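Local coordinates for protein putidaredoxin reductase (PDB 1Q1R) that probably passes electrons from NADH through its bound FAD to putidaredoxin, the iron-sulfur partner that supplies the cytochrome P450cam monooxygenase, at residues 39-44 / 65-70; 76-81 / 99-104; 347-352 / 396-401. All blocks are in the same frame, centred on the assembly; numbering follows the deposited sequence.

Contact 1 (39-44 / 65-70); sequences TVIPHH and RTPDAY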
ATOM      1  N   THR A  39      -5.875   7.324  17.409  1.00 25.88           N
ATOM      2  CA  THR A  39      -7.041   7.724  18.190  1.00 25.65           C
ATOM      3  C   THR A  39      -8.318   7.735  17.348  1.00 24.54           C
ATOM      4  O   THR A  39      -9.385   7.362  17.824  1.00 25.50           O
ATOM      5  CB  THR A  39      -6.824   9.116  18.823  1.00 26.60           C
ATOM      6  OG1 THR A  39      -5.722   9.050  19.739  1.00 28.77           O
ATOM      7  CG2 THR A  39      -8.067   9.570  19.578  1.00 27.54           C
ATOM      8  N   VAL A  40      -8.196   8.146  16.091  1.00 23.36           N
ATOM      9  CA  VAL A  40      -9.328   8.227  15.172  1.00 22.18           C
ATOM     10  C   VAL A  40     -10.054   6.904  14.934  1.00 22.14           C
ATOM     11  O   VAL A  40      -9.517   5.820  15.172  1.00 22.51           O
ATOM     12  CB  VAL A  40      -8.878   8.738  13.787  1.00 22.11           C
ATOM     13  CG1 VAL A  40      -8.123  10.057  13.929  1.00 23.18           C
ATOM     14  CG2 VAL A  40      -8.004   7.690  13.118  1.00 22.50           C
ATOM     15  N   ILE A  41     -11.283   7.011  14.448  1.00 21.39           N
ATOM     16  CA  ILE A  41     -12.092   5.844  14.117  1.00 22.69           C
ATOM     17  C   ILE A  41     -11.435   5.216  12.879  1.00 20.82           C
ATOM     18  O   ILE A  41     -11.097   5.926  11.936  1.00 21.13           O
ATOM     19  CB  ILE A  41     -13.532   6.275  13.766  1.00 24.09           C
ATOM     20  CG1 ILE A  41     -14.177   6.941  14.983  1.00 24.71           C
ATOM     21  CG2 ILE A  41     -14.350   5.071  13.302  1.00 25.19           C
ATOM     22  CD1 ILE A  41     -15.361   7.818  14.640  1.00 27.76           C
ATOM     23  N   PRO A  42     -11.232   3.886  12.875  1.00 20.46           N
ATOM     24  CA  PRO A  42     -10.603   3.231  11.717  1.00 19.79           C
ATOM     25  C   PRO A  42     -11.165   3.725  10.383  1.00 18.54           C
ATOM     26  O   PRO A  42     -12.381   3.797  10.197  1.00 18.63           O
ATOM     27  CB  PRO A  42     -10.869   1.756  11.979  1.00 20.22           C
ATOM     28  CG  PRO A  42     -10.722   1.687  13.493  1.00 21.56           C
ATOM     29  CD  PRO A  42     -11.515   2.908  13.943  1.00 20.27           C
ATOM     30  N   HIS A  43     -10.276   4.067   9.456  1.00 17.96           N
ATOM     31  CA  HIS A  43     -10.706   4.594   8.164  1.00 17.68           C
ATOM     32  C   HIS A  43      -9.869   4.090   6.989  1.00 17.62           C
ATOM     33  O   HIS A  43      -8.743   3.627   7.166  1.00 17.82           O
ATOM     34  CB  HIS A  43     -10.609   6.116   8.181  1.00 16.93           C
ATOM     35  CG  HIS A  43      -9.205   6.611   8.344  1.00 16.34           C
ATOM     36  ND1 HIS A  43      -8.617   6.789   9.578  1.00 17.52           N
ATOM     37  CD2 HIS A  43      -8.244   6.876   7.429  1.00 14.46           C
ATOM     38  CE1 HIS A  43      -7.352   7.137   9.418  1.00 15.06           C
ATOM     39  NE2 HIS A  43      -7.100   7.197   8.123  1.00 18.70           N
ATOM     40  N   HIS A  44     -10.430   4.217   5.786  1.00 17.87           N
ATOM     41  CA  HIS A  44      -9.751   3.816   4.554  1.00 17.51           C
ATOM     42  C   HIS A  44      -8.560   4.746   4.340  1.00 17.96           C
ATOM     43  O   HIS A  44      -8.587   5.907   4.761  1.00 17.06           O
ATOM     44  CB  HIS A  44     -10.695   3.959   3.353  1.00 17.85           C
ATOM     45  CG  HIS A  44     -11.863   3.023   3.376  1.00 18.18           C
ATOM     46  ND1 HIS A  44     -11.760   1.697   3.016  1.00 19.87           N
ATOM     47  CD2 HIS A  44     -13.158   3.220   3.723  1.00 18.13           C
ATOM     48  CE1 HIS A  44     -12.944   1.116   3.139  1.00 20.26           C
ATOM     49  NE2 HIS A  44     -13.809   2.020   3.566  1.00 17.85           N
ATOM     50  N   ARG A  65     -15.819   0.991   9.052  1.00 25.26           N
ATOM     51  CA  ARG A  65     -17.102   0.493   9.558  1.00 28.61           C
ATOM     52  C   ARG A  65     -17.684   1.605  10.425  1.00 29.51           C
ATOM     53  O   ARG A  65     -16.934   2.342  11.061  1.00 29.16           O
ATOM     54  CB  ARG A  65     -16.898  -0.737  10.440  1.00 29.31           C
ATOM     55  CG  ARG A  65     -16.131  -1.860   9.792  1.00 31.76           C
ATOM     56  CD  ARG A  65     -16.998  -2.681   8.867  1.00 32.82           C
ATOM     57  NE  ARG A  65     -16.199  -3.734   8.247  1.00 36.50           N
ATOM     58  CZ  ARG A  65     -16.660  -4.938   7.927  1.00 36.90           C
ATOM     59  NH1 ARG A  65     -17.931  -5.250   8.169  1.00 36.90           N
ATOM     60  NH2 ARG A  65     -15.845  -5.829   7.378  1.00 36.07           N
ATOM     61  N   THR A  66     -19.008   1.731  10.460  1.00 31.26           N
ATOM     62  CA  THR A  66     -19.624   2.763  11.289  1.00 33.73           C
ATOM     63  C   THR A  66     -19.270   2.466  12.742  1.00 34.65           C
ATOM     64  O   THR A  66     -19.016   1.316  13.100  1.00 33.78           O
ATOM     65  CB  THR A  66     -21.163   2.771  11.156  1.00 34.26           C
ATOM     66  OG1 THR A  66     -21.681   1.494  11.551  1.00 35.72           O
ATOM     67  CG2 THR A  66     -21.577   3.063   9.725  1.00 34.95           C
ATOM     68  N   PRO A  67     -19.241   3.501  13.597  1.00 36.20           N
ATOM     69  CA  PRO A  67     -18.910   3.318  15.015  1.00 37.29           C
ATOM     70  C   PRO A  67     -19.809   2.317  15.740  1.00 38.46           C
ATOM     71  O   PRO A  67     -19.344   1.592  16.620  1.00 39.42           O
ATOM     72  CB  PRO A  67     -19.039   4.729  15.580  1.00 37.46           C
ATOM     73  CG  PRO A  67     -18.618   5.580  14.423  1.00 36.71           C
ATOM     74  CD  PRO A  67     -19.353   4.933  13.269  1.00 36.13           C
ATOM     75  N   ASP A  68     -21.087   2.279  15.377  1.00 39.23           N
ATOM     76  CA  ASP A  68     -22.020   1.354  16.016  1.00 40.22           C
ATOM     77  C   ASP A  68     -21.691  -0.097  15.687  1.00 39.97           C
ATOM     78  O   ASP A  68     -21.934  -0.993  16.496  1.00 40.57           O
ATOM     79  CB  ASP A  68     -23.463   1.647  15.588  1.00 42.32           C
ATOM     80  CG  ASP A  68     -23.967   2.989  16.093  1.00 44.69           C
ATOM     81  OD1 ASP A  68     -23.735   3.308  17.279  1.00 45.96           O
ATOM     82  OD2 ASP A  68     -24.609   3.719  15.306  1.00 46.04           O
ATOM     83  N   ALA A  69     -21.140  -0.324  14.498  1.00 38.79           N
ATOM     84  CA  ALA A  69     -20.791  -1.670  14.056  1.00 37.62           C
ATOM     85  C   ALA A  69     -19.922  -2.408  15.066  1.00 36.88           C
ATOM     86  O   ALA A  69     -20.106  -3.604  15.289  1.00 36.94           O
ATOM     87  CB  ALA A  69     -20.087  -1.613  12.706  1.00 37.79           C
ATOM     88  N   TYR A  70     -18.973  -1.709  15.675  1.00 36.58           N
ATOM     89  CA  TYR A  70     -18.105  -2.354  16.652  1.00 37.06           C
ATOM     90  C   TYR A  70     -18.923  -2.866  17.828  1.00 37.91           C
ATOM     91  O   TYR A  70     -18.760  -4.006  18.253  1.00 38.01           O
ATOM     92  CB  TYR A  70     -17.024  -1.389  17.150  1.00 35.64           C
ATOM     93  CG  TYR A  70     -16.052  -0.961  16.074  1.00 34.32           C
ATOM     94  CD1 TYR A  70     -16.392   0.034  15.160  1.00 33.40           C
ATOM     95  CD2 TYR A  70     -14.808  -1.578  15.945  1.00 33.39           C
ATOM     96  CE1 TYR A  70     -15.518   0.404  14.142  1.00 33.90           C
ATOM     97  CE2 TYR A  70     -13.926  -1.217  14.932  1.00 33.03           C
ATOM     98  CZ  TYR A  70     -14.289  -0.225  14.033  1.00 32.92           C
ATOM     99  OH  TYR A  70     -13.443   0.127  13.017  1.00 32.24           O
TER
HETATM  100  O   HOH W   1     -14.395   2.306  11.526  1.00 22.60           O
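Pro42 comes to the hydroxyl end of the Tyr70 ring obliquely, Pro42 CG lying 3.2 Å from Tyr70 OH, while water 1 sits at the edge of the tyrosine ring, in the ring plane. The two side chains approach from opposite directions. Outside the pair, Phe21 of helix 14-25 packs edge-to-face with the tyrosine. With chi1 at -65°, Tyr70 CG stands opposite its own carbonyl carbon, which carries the hydroxyl off the first turn of helix 67-72 to the 39-44 loop.

There the hydroxyl donates to water 1 (2.8 Å from Tyr70 OH to the water oxygen). The same water gives its own protons to two backbone carbonyls, Pro42 O at 2.8 Å and Arg65 O at 2.6 Å, so three bonds fix it and join the loops through solvent. Beside this water, Ile41 CD1 rests on Pro67 CG at 4.0 Å, the two side chains crossing at about a right angle. Were Pro42 replaced by an alanine, the loss of CG and CD is likely to open a gap beside the Tyr70 hydroxyl and give the loop carbonyl that holds the water more freedom to move.

Pro42 also packs on Val17 and Leu77, and its side chain is about 8 Å from the FAD. The arrangement thus belongs to the edge of the Rossmann-type FAD-binding domain of the glutathione reductase fold, where the loop after strand 31-35 packs on helix 67-72.

Contact 2 (76-81 / 99-104); sequences QLLGGT and RALDYD
Leu78 reaches toward Leu101 and Arg99 across the seam between two sheets of the glutathione reductase fold. Strand 75-78 is an outermost strand of the five-stranded parallel sheet of the FAD domain, and strand 100-102 an outermost strand of the small three-stranded antiparallel sheet. The strands are not paired: the closest CA atoms, those of Leu78 and Leu101, are 11.4 Å apart, and only 81 Å² of surface is buried between the segments, so side chains alone bridge the distance.

The apolar part is one methyl-to-methyl approach, Leu78 CD1 to Leu101 CD1 at 4.5 Å. Leu101 is buried, its side chain also lying on Arg33 and Val35 of strand 31-35 and on Val93 of strand 92-95, which places it between the two sheets.

The second kind of contact is between a methyl group and a charged group. Arg99 is stretched out, all four chi angles within 4° of 180°, and this full extension brings its guanidinium obliquely to the same leucine methyl. Its NH2 lies close to that of Arg33, a pairing of like charges that is probably eased by solvent, since Arg99 is exposed.

Backbone bonding belongs to the neighbours: Gln76 and Leu78 pair with strand 31-35, and Gly80 pairs with Ala38. The turn then leads to Thr81, a residue of the FAD pocket that touches the cofactor.

On the Arg99 side, Leu78 CD1 stands 4.3 Å from Arg99 NH1.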
ATOM      1  N   GLN A  76     -14.371  -5.024  20.765  1.00 41.43           N
ATOM      2  CA  GLN A  76     -13.868  -3.971  21.634  1.00 41.60           C
ATOM      3  C   GLN A  76     -12.747  -3.200  20.952  1.00 40.46           C
ATOM      4  O   GLN A  76     -11.721  -3.769  20.582  1.00 40.78           O
ATOM      5  CB  GLN A  76     -13.371  -4.577  22.949  1.00 43.54           C
ATOM      6  CG  GLN A  76     -14.404  -5.465  23.629  1.00 46.36           C
ATOM      7  CD  GLN A  76     -13.866  -6.130  24.879  1.00 48.32           C
ATOM      8  OE1 GLN A  76     -13.521  -5.458  25.853  1.00 49.77           O
ATOM      9  NE2 GLN A  76     -13.788  -7.457  24.857  1.00 49.43           N
ATOM     10  N   LEU A  77     -12.957  -1.900  20.783  1.00 38.81           N
ATOM     11  CA  LEU A  77     -11.972  -1.043  20.142  1.00 37.08           C
ATOM     12  C   LEU A  77     -11.280  -0.200  21.205  1.00 36.10           C
ATOM     13  O   LEU A  77     -11.922   0.564  21.924  1.00 36.14           O
ATOM     14  CB  LEU A  77     -12.661  -0.148  19.107  1.00 36.80           C
ATOM     15  CG  LEU A  77     -11.811   0.816  18.276  1.00 36.87           C
ATOM     16  CD1 LEU A  77     -10.747   0.052  17.506  1.00 36.22           C
ATOM     17  CD2 LEU A  77     -12.720   1.579  17.322  1.00 35.43           C
ATOM     18  N   LEU A  78      -9.966  -0.352  21.304  1.00 35.24           N
ATOM     19  CA  LEU A  78      -9.183   0.387  22.285  1.00 34.23           C
ATOM     20  C   LEU A  78      -8.176   1.265  21.548  1.00 32.64           C
ATOM     21  O   LEU A  78      -7.053   0.840  21.272  1.00 31.39           O
ATOM     22  CB  LEU A  78      -8.452  -0.598  23.205  1.00 35.38           C
ATOM     23  CG  LEU A  78      -8.238  -0.204  24.668  1.00 37.37           C
ATOM     24  CD1 LEU A  78      -7.370  -1.260  25.341  1.00 37.98           C
ATOM     25  CD2 LEU A  78      -7.583   1.163  24.767  1.00 38.13           C
ATOM     26  N   GLY A  79      -8.587   2.490  21.233  1.00 31.71           N
ATOM     27  CA  GLY A  79      -7.719   3.409  20.516  1.00 30.64           C
ATOM     28  C   GLY A  79      -6.792   4.219  21.398  1.00 30.62           C
ATOM     29  O   GLY A  79      -6.857   4.136  22.623  1.00 30.55           O
ATOM     30  N   GLY A  80      -5.922   5.002  20.765  1.00 31.13           N
ATOM     31  CA  GLY A  80      -4.974   5.829  21.493  1.00 31.74           C
ATOM     32  C   GLY A  80      -4.136   5.036  22.476  1.00 32.79           C
ATOM     33  O   GLY A  80      -3.642   5.577  23.460  1.00 32.20           O
ATOM     34  N   THR A  81      -3.960   3.748  22.199  1.00 33.60           N
ATOM     35  CA  THR A  81      -3.199   2.884  23.087  1.00 35.27           C
ATOM     36  C   THR A  81      -2.089   2.141  22.364  1.00 35.84           C
ATOM     37  O   THR A  81      -2.337   1.400  21.412  1.00 35.45           O
ATOM     38  CB  THR A  81      -4.120   1.863  23.759  1.00 35.38           C
ATOM     39  OG1 THR A  81      -5.197   2.558  24.391  1.00 37.05           O
ATOM     40  CG2 THR A  81      -3.363   1.063  24.808  1.00 36.52           C
ATOM     41  N   ARG A  99      -0.609  -1.595  31.678  1.00 49.98           N
ATOM     42  CA  ARG A  99      -1.686  -2.580  31.644  1.00 50.07           C
ATOM     43  C   ARG A  99      -1.324  -3.748  30.726  1.00 49.60           C
ATOM     44  O   ARG A  99      -0.596  -3.579  29.747  1.00 49.37           O
ATOM     45  CB  ARG A  99      -2.977  -1.918  31.157  1.00 51.39           C
ATOM     46  CG  ARG A  99      -4.178  -2.843  31.103  1.00 53.35           C
ATOM     47  CD  ARG A  99      -5.407  -2.102  30.594  1.00 54.82           C
ATOM     48  NE  ARG A  99      -6.562  -2.986  30.451  1.00 56.37           N
ATOM     49  CZ  ARG A  99      -7.739  -2.605  29.963  1.00 57.48           C
ATOM     50  NH1 ARG A  99      -7.925  -1.351  29.569  1.00 57.63           N
ATOM     51  NH2 ARG A  99      -8.733  -3.480  29.866  1.00 58.02           N
ATOM     52  N   ALA A 100      -1.836  -4.931  31.051  1.00 49.19           N
ATOM     53  CA  ALA A 100      -1.567  -6.128  30.258  1.00 48.38           C
ATOM     54  C   ALA A 100      -2.863  -6.825  29.860  1.00 47.62           C
ATOM     55  O   ALA A 100      -3.781  -6.964  30.672  1.00 48.07           O
ATOM     56  CB  ALA A 100      -0.677  -7.086  31.044  1.00 48.52           C
ATOM     57  N   LEU A 101      -2.935  -7.259  28.607  1.00 46.37           N
ATOM     58  CA  LEU A 101      -4.120  -7.945  28.105  1.00 45.58           C
ATOM     59  C   LEU A 101      -3.778  -9.392  27.786  1.00 45.16           C
ATOM     60  O   LEU A 101      -2.791  -9.662  27.101  1.00 45.13           O
ATOM     61  CB  LEU A 101      -4.643  -7.256  26.842  1.00 45.25           C
ATOM     62  CG  LEU A 101      -5.020  -5.777  26.937  1.00 45.10           C
ATOM     63  CD1 LEU A 101      -5.462  -5.283  25.564  1.00 44.53           C
ATOM     64  CD2 LEU A 101      -6.128  -5.583  27.962  1.00 44.69           C
ATOM     65  N   ASP A 102      -4.595 -10.318  28.281  1.00 44.99           N
ATOM     66  CA  ASP A 102      -4.369 -11.738  28.038  1.00 44.89           C
ATOM     67  C   ASP A 102      -4.924 -12.144  26.678  1.00 44.23           C
ATOM     68  O   ASP A 102      -5.938 -11.608  26.221  1.00 43.75           O
ATOM     69  CB  ASP A 102      -5.034 -12.589  29.125  1.00 45.45           C
ATOM     70  CG  ASP A 102      -4.515 -12.275  30.513  1.00 46.35           C
ATOM     71  OD1 ASP A 102      -3.282 -12.151  30.679  1.00 47.25           O
ATOM     72  OD2 ASP A 102      -5.341 -12.163  31.442  1.00 46.99           O
ATOM     73  N   TYR A 103      -4.258 -13.098  26.037  1.00 43.13           N
ATOM     74  CA  TYR A 103      -4.694 -13.566  24.731  1.00 42.44           C
ATOM     75  C   TYR A 103      -4.500 -15.062  24.553  1.00 42.66           C
ATOM     76  O   TYR A 103      -3.601 -15.664  25.141  1.00 42.73           O
ATOM     77  CB  TYR A 103      -3.934 -12.822  23.625  1.00 40.22           C
ATOM     78  CG  TYR A 103      -2.452 -13.146  23.528  1.00 38.63           C
ATOM     79  CD1 TYR A 103      -2.010 -14.338  22.948  1.00 37.85           C
ATOM     80  CD2 TYR A 103      -1.492 -12.256  24.006  1.00 37.71           C
ATOM     81  CE1 TYR A 103      -0.648 -14.633  22.846  1.00 36.60           C
ATOM     82  CE2 TYR A 103      -0.129 -12.539  23.908  1.00 37.30           C
ATOM     83  CZ  TYR A 103       0.286 -13.729  23.328  1.00 37.39           C
ATOM     84  OH  TYR A 103       1.631 -14.012  23.234  1.00 37.50           O
ATOM     85  N   ASP A 104      -5.366 -15.657  23.744  1.00 43.33           N
ATOM     86  CA  ASP A 104      -5.276 -17.074  23.426  1.00 43.69           C
ATOM     87  C   ASP A 104      -4.742 -17.077  22.001  1.00 43.14           C
ATOM     88  O   ASP A 104      -3.988 -17.963  21.599  1.00 43.24           O
ATOM     89  CB  ASP A 104      -6.656 -17.732  23.483  1.00 45.05           C
ATOM     90  CG  ASP A 104      -7.195 -17.823  24.897  1.00 45.98           C
ATOM     91  OD1 ASP A 104      -6.509 -18.427  25.750  1.00 47.15           O
ATOM     92  OD2 ASP A 104      -8.297 -17.297  25.158  1.00 46.50           O
TER

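Contact 3 (347-352 / 396-401); sequences YDRIIV and VEPNLL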
ATOM      1  N   TYR A 347      11.419  -9.817 -14.794  1.00 40.85           N
ATOM      2  CA  TYR A 347      10.987  -9.864 -16.187  1.00 40.43           C
ATOM      3  C   TYR A 347      12.168  -9.586 -17.109  1.00 41.00           C
ATOM      4  O   TYR A 347      13.061  -8.807 -16.767  1.00 40.55           O
ATOM      5  CB  TYR A 347       9.877  -8.834 -16.437  1.00 39.07           C
ATOM      6  CG  TYR A 347      10.362  -7.407 -16.550  1.00 37.80           C
ATOM      7  CD1 TYR A 347      10.785  -6.889 -17.772  1.00 37.44           C
ATOM      8  CD2 TYR A 347      10.426  -6.582 -15.429  1.00 38.30           C
ATOM      9  CE1 TYR A 347      11.260  -5.585 -17.876  1.00 37.48           C
ATOM     10  CE2 TYR A 347      10.901  -5.277 -15.521  1.00 37.58           C
ATOM     11  CZ  TYR A 347      11.316  -4.787 -16.747  1.00 38.00           C
ATOM     12  OH  TYR A 347      11.803  -3.504 -16.839  1.00 39.07           O
ATOM     13  N   ASP A 348      12.172 -10.227 -18.275  1.00 41.24           N
ATOM     14  CA  ASP A 348      13.244 -10.025 -19.239  1.00 41.60           C
ATOM     15  C   ASP A 348      12.724  -9.347 -20.499  1.00 41.30           C
ATOM     16  O   ASP A 348      13.459  -9.177 -21.470  1.00 41.85           O
ATOM     17  CB  ASP A 348      13.916 -11.352 -19.595  1.00 42.33           C
ATOM     18  CG  ASP A 348      12.929 -12.416 -19.993  1.00 43.51           C
ATOM     19  OD1 ASP A 348      12.106 -12.157 -20.894  1.00 44.65           O
ATOM     20  OD2 ASP A 348      12.983 -13.516 -19.407  1.00 44.85           O
ATOM     21  N   ARG A 349      11.449  -8.971 -20.479  1.00 39.90           N
ATOM     22  CA  ARG A 349      10.847  -8.271 -21.607  1.00 38.39           C
ATOM     23  C   ARG A 349       9.382  -7.947 -21.373  1.00 36.34           C
ATOM     24  O   ARG A 349       8.694  -8.614 -20.603  1.00 35.68           O
ATOM     25  CB  ARG A 349      10.980  -9.071 -22.903  1.00 39.70           C
ATOM     26  CG  ARG A 349      10.143 -10.331 -22.972  1.00 40.98           C
ATOM     27  CD  ARG A 349       9.724 -10.580 -24.409  1.00 42.18           C
ATOM     28  NE  ARG A 349       9.136 -11.900 -24.594  1.00 44.15           N
ATOM     29  CZ  ARG A 349       8.466 -12.267 -25.682  1.00 45.43           C
ATOM     30  NH1 ARG A 349       8.297 -11.407 -26.679  1.00 45.55           N
ATOM     31  NH2 ARG A 349       7.971 -13.494 -25.773  1.00 45.91           N
ATOM     32  N   ILE A 350       8.919  -6.905 -22.043  1.00 34.71           N
ATOM     33  CA  ILE A 350       7.538  -6.490 -21.917  1.00 33.69           C
ATOM     34  C   ILE A 350       6.902  -6.468 -23.293  1.00 32.22           C
ATOM     35  O   ILE A 350       7.587  -6.331 -24.309  1.00 31.25           O
ATOM     36  CB  ILE A 350       7.417  -5.076 -21.305  1.00 33.96           C
ATOM     37  CG1 ILE A 350       7.846  -4.027 -22.330  1.00 34.40           C
ATOM     38  CG2 ILE A 350       8.280  -4.974 -20.052  1.00 35.13           C
ATOM     39  CD1 ILE A 350       7.541  -2.605 -21.916  1.00 33.43           C
ATOM     40  N   ILE A 351       5.587  -6.621 -23.314  1.00 30.33           N
ATOM     41  CA  ILE A 351       4.830  -6.586 -24.551  1.00 28.75           C
ATOM     42  C   ILE A 351       3.703  -5.599 -24.303  1.00 28.57           C
ATOM     43  O   ILE A 351       2.916  -5.762 -23.368  1.00 27.74           O
ATOM     44  CB  ILE A 351       4.245  -7.975 -24.906  1.00 29.27           C
ATOM     45  CG1 ILE A 351       5.386  -8.965 -25.160  1.00 28.55           C
ATOM     46  CG2 ILE A 351       3.345  -7.862 -26.130  1.00 27.74           C
ATOM     47  CD1 ILE A 351       4.932 -10.357 -25.520  1.00 29.48           C
ATOM     48  N   VAL A 352       3.648  -4.558 -25.121  1.00 27.97           N
ATOM     49  CA  VAL A 352       2.623  -3.544 -24.976  1.00 27.85           C
ATOM     50  C   VAL A 352       1.453  -3.845 -25.899  1.00 27.84           C
ATOM     51  O   VAL A 352       1.632  -4.052 -27.098  1.00 27.84           O
ATOM     52  CB  VAL A 352       3.177  -2.143 -25.313  1.00 28.49           C
ATOM     53  CG1 VAL A 352       2.083  -1.092 -25.149  1.00 28.82           C
ATOM     54  CG2 VAL A 352       4.374  -1.835 -24.424  1.00 28.22           C
ATOM     55  N   VAL A 396      -0.524 -18.557 -22.257  1.00 30.84           N
ATOM     56  CA  VAL A 396      -0.938 -17.677 -23.342  1.00 30.35           C
ATOM     57  C   VAL A 396       0.211 -17.444 -24.323  1.00 30.41           C
ATOM     58  O   VAL A 396       1.367 -17.322 -23.916  1.00 31.12           O
ATOM     59  CB  VAL A 396      -1.410 -16.312 -22.812  1.00 30.01           C
ATOM     60  CG1 VAL A 396      -2.694 -16.478 -22.021  1.00 29.01           C
ATOM     61  CG2 VAL A 396      -0.322 -15.682 -21.949  1.00 30.39           C
ATOM     62  N   GLU A 397      -0.115 -17.378 -25.610  1.00 29.25           N
ATOM     63  CA  GLU A 397       0.884 -17.159 -26.650  1.00 28.88           C
ATOM     64  C   GLU A 397       1.451 -15.744 -26.602  1.00 28.00           C
ATOM     65  O   GLU A 397       0.758 -14.778 -26.908  1.00 27.20           O
ATOM     66  CB  GLU A 397       0.278 -17.407 -28.034  1.00 29.23           C
ATOM     67  CG  GLU A 397       1.235 -17.097 -29.181  1.00 29.33           C
ATOM     68  CD  GLU A 397       2.568 -17.814 -29.029  1.00 30.39           C
ATOM     69  OE1 GLU A 397       2.561 -19.058 -28.907  1.00 31.28           O
ATOM     70  OE2 GLU A 397       3.619 -17.135 -29.027  1.00 29.79           O
ATOM     71  N   PRO A 398       2.729 -15.606 -26.233  1.00 28.70           N
ATOM     72  CA  PRO A 398       3.358 -14.284 -26.155  1.00 29.66           C
ATOM     73  C   PRO A 398       3.220 -13.461 -27.435  1.00 29.89           C
ATOM     74  O   PRO A 398       2.927 -12.264 -27.388  1.00 30.43           O
ATOM     75  CB  PRO A 398       4.815 -14.614 -25.842  1.00 28.98           C
ATOM     76  CG  PRO A 398       4.706 -15.879 -25.053  1.00 28.83           C
ATOM     77  CD  PRO A 398       3.679 -16.660 -25.835  1.00 28.09           C
ATOM     78  N   ASN A 399       3.418 -14.112 -28.576  1.00 30.39           N
ATOM     79  CA  ASN A 399       3.347 -13.426 -29.860  1.00 30.92           C
ATOM     80  C   ASN A 399       1.978 -12.855 -30.230  1.00 29.31           C
ATOM     81  O   ASN A 399       1.851 -12.166 -31.235  1.00 28.69           O
ATOM     82  CB  ASN A 399       3.858 -14.347 -30.975  1.00 33.07           C
ATOM     83  CG  ASN A 399       5.292 -14.806 -30.737  1.00 36.17           C
ATOM     84  OD1 ASN A 399       6.112 -14.060 -30.190  1.00 37.76           O
ATOM     85  ND2 ASN A 399       5.603 -16.031 -31.153  1.00 36.58           N
ATOM     86  N   LEU A 400       0.955 -13.127 -29.425  1.00 28.33           N
ATOM     87  CA  LEU A 400      -0.370 -12.587 -29.715  1.00 26.15           C
ATOM     88  C   LEU A 400      -0.817 -11.567 -28.668  1.00 25.43           C
ATOM     89  O   LEU A 400      -1.759 -10.810 -28.891  1.00 24.27           O
ATOM     90  CB  LEU A 400      -1.402 -13.709 -29.799  1.00 26.11           C
ATOM     91  CG  LEU A 400      -1.345 -14.655 -31.000  1.00 26.07           C
ATOM     92  CD1 LEU A 400      -2.426 -15.715 -30.854  1.00 25.88           C
ATOM     93  CD2 LEU A 400      -1.543 -13.870 -32.286  1.00 26.62           C
ATOM     94  N   LEU A 401      -0.138 -11.543 -27.528  1.00 25.26           N
ATOM     95  CA  LEU A 401      -0.512 -10.623 -26.459  1.00 25.26           C
ATOM     96  C   LEU A 401      -0.564  -9.160 -26.907  1.00 25.50           C
ATOM     97  O   LEU A 401      -1.427  -8.403 -26.461  1.00 25.20           O
ATOM     98  CB  LEU A 401       0.436 -10.783 -25.265  1.00 24.23           C
ATOM     99  CG  LEU A 401       0.375 -12.126 -24.531  1.00 23.61           C
ATOM    100  CD1 LEU A 401       1.424 -12.139 -23.422  1.00 23.63           C
ATOM    101  CD2 LEU A 401      -1.020 -12.351 -23.946  1.00 23.16           C
TER
HETATM  102  O   HOH W   2       7.535 -15.295 -28.061  1.00 43.60           O
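Ile351 and Arg349, two residues of strand 349-353, meet Pro398 and Leu401 of the short, weakly bonded helix 398-401. Ile351 divides its branches between them: CD1 comes within 3.3 Å of Pro398 O and 4.3 Å of Pro398 CB, while CG2 lies 4.2 Å from Leu401 CB. Its chi1 of -64° sets CG2 opposite the backbone N and CG1 opposite the carbonyl carbon, which spreads the two branches over the helix turn.

The Arg349 and Pro398 side chains cross at about a right angle, with Arg349 NH2 obliquely 3.3 Å from Pro398 CB. One face of the guanidinium receives Ile351 CD1, 3.7 Å above the plane and offset toward the rim. The same NH2 donates to water 2, which in turn donates to Asn399 OD1 (2.8 Å from the water oxygen), so one water ties the strand's arginine to the helix.

A further shell sets the helix in place. Glu397 takes the N-cap position, and its OE2 accepts from Asn399 N at an angle of 161° through the lone pair turned away from OE1. Pro398 and Leu401 are buried, resting on Leu366 and Val371 respectively, while Leu401 O accepts from Arg353. On the strand side, Asp348 and Arg349 both face Leu366 in a classic beta bulge at the start of strand 349-353.

Arg349 NH2 is 6.5 Å from Glu397 OE2, too far for contact, and forms a long, weak ion pair with Asp369. Attraction between these groups is therefore likely to be modest, and the join within the reductase C-terminal region appears to rest mainly on apolar packing and one bridging water.

Overall arrangement
Contacts 1 and 2 are neighbours in the FAD-binding part of the fold, their centres 16 Å apart, and they touch directly: Pro42 CD lies 3.8 Å from Leu77 CD2, and Tyr70 CE2 is 3.9 Å from the same methyl. Helix 67-72 of contact 1 leads straight into strand 75-78 of contact 2. Both border the cofactor region, and Thr81 of contact 2 reaches the FAD itself. Contact 3 belongs to the C-terminal region, on the opposite side of the chain's centre; its centre is 44 Å from that of contact 1 and 50 Å from that of contact 2. With nearest atoms about 30 Å from contact 1, it joins elements remote from that end of the cofactor domain.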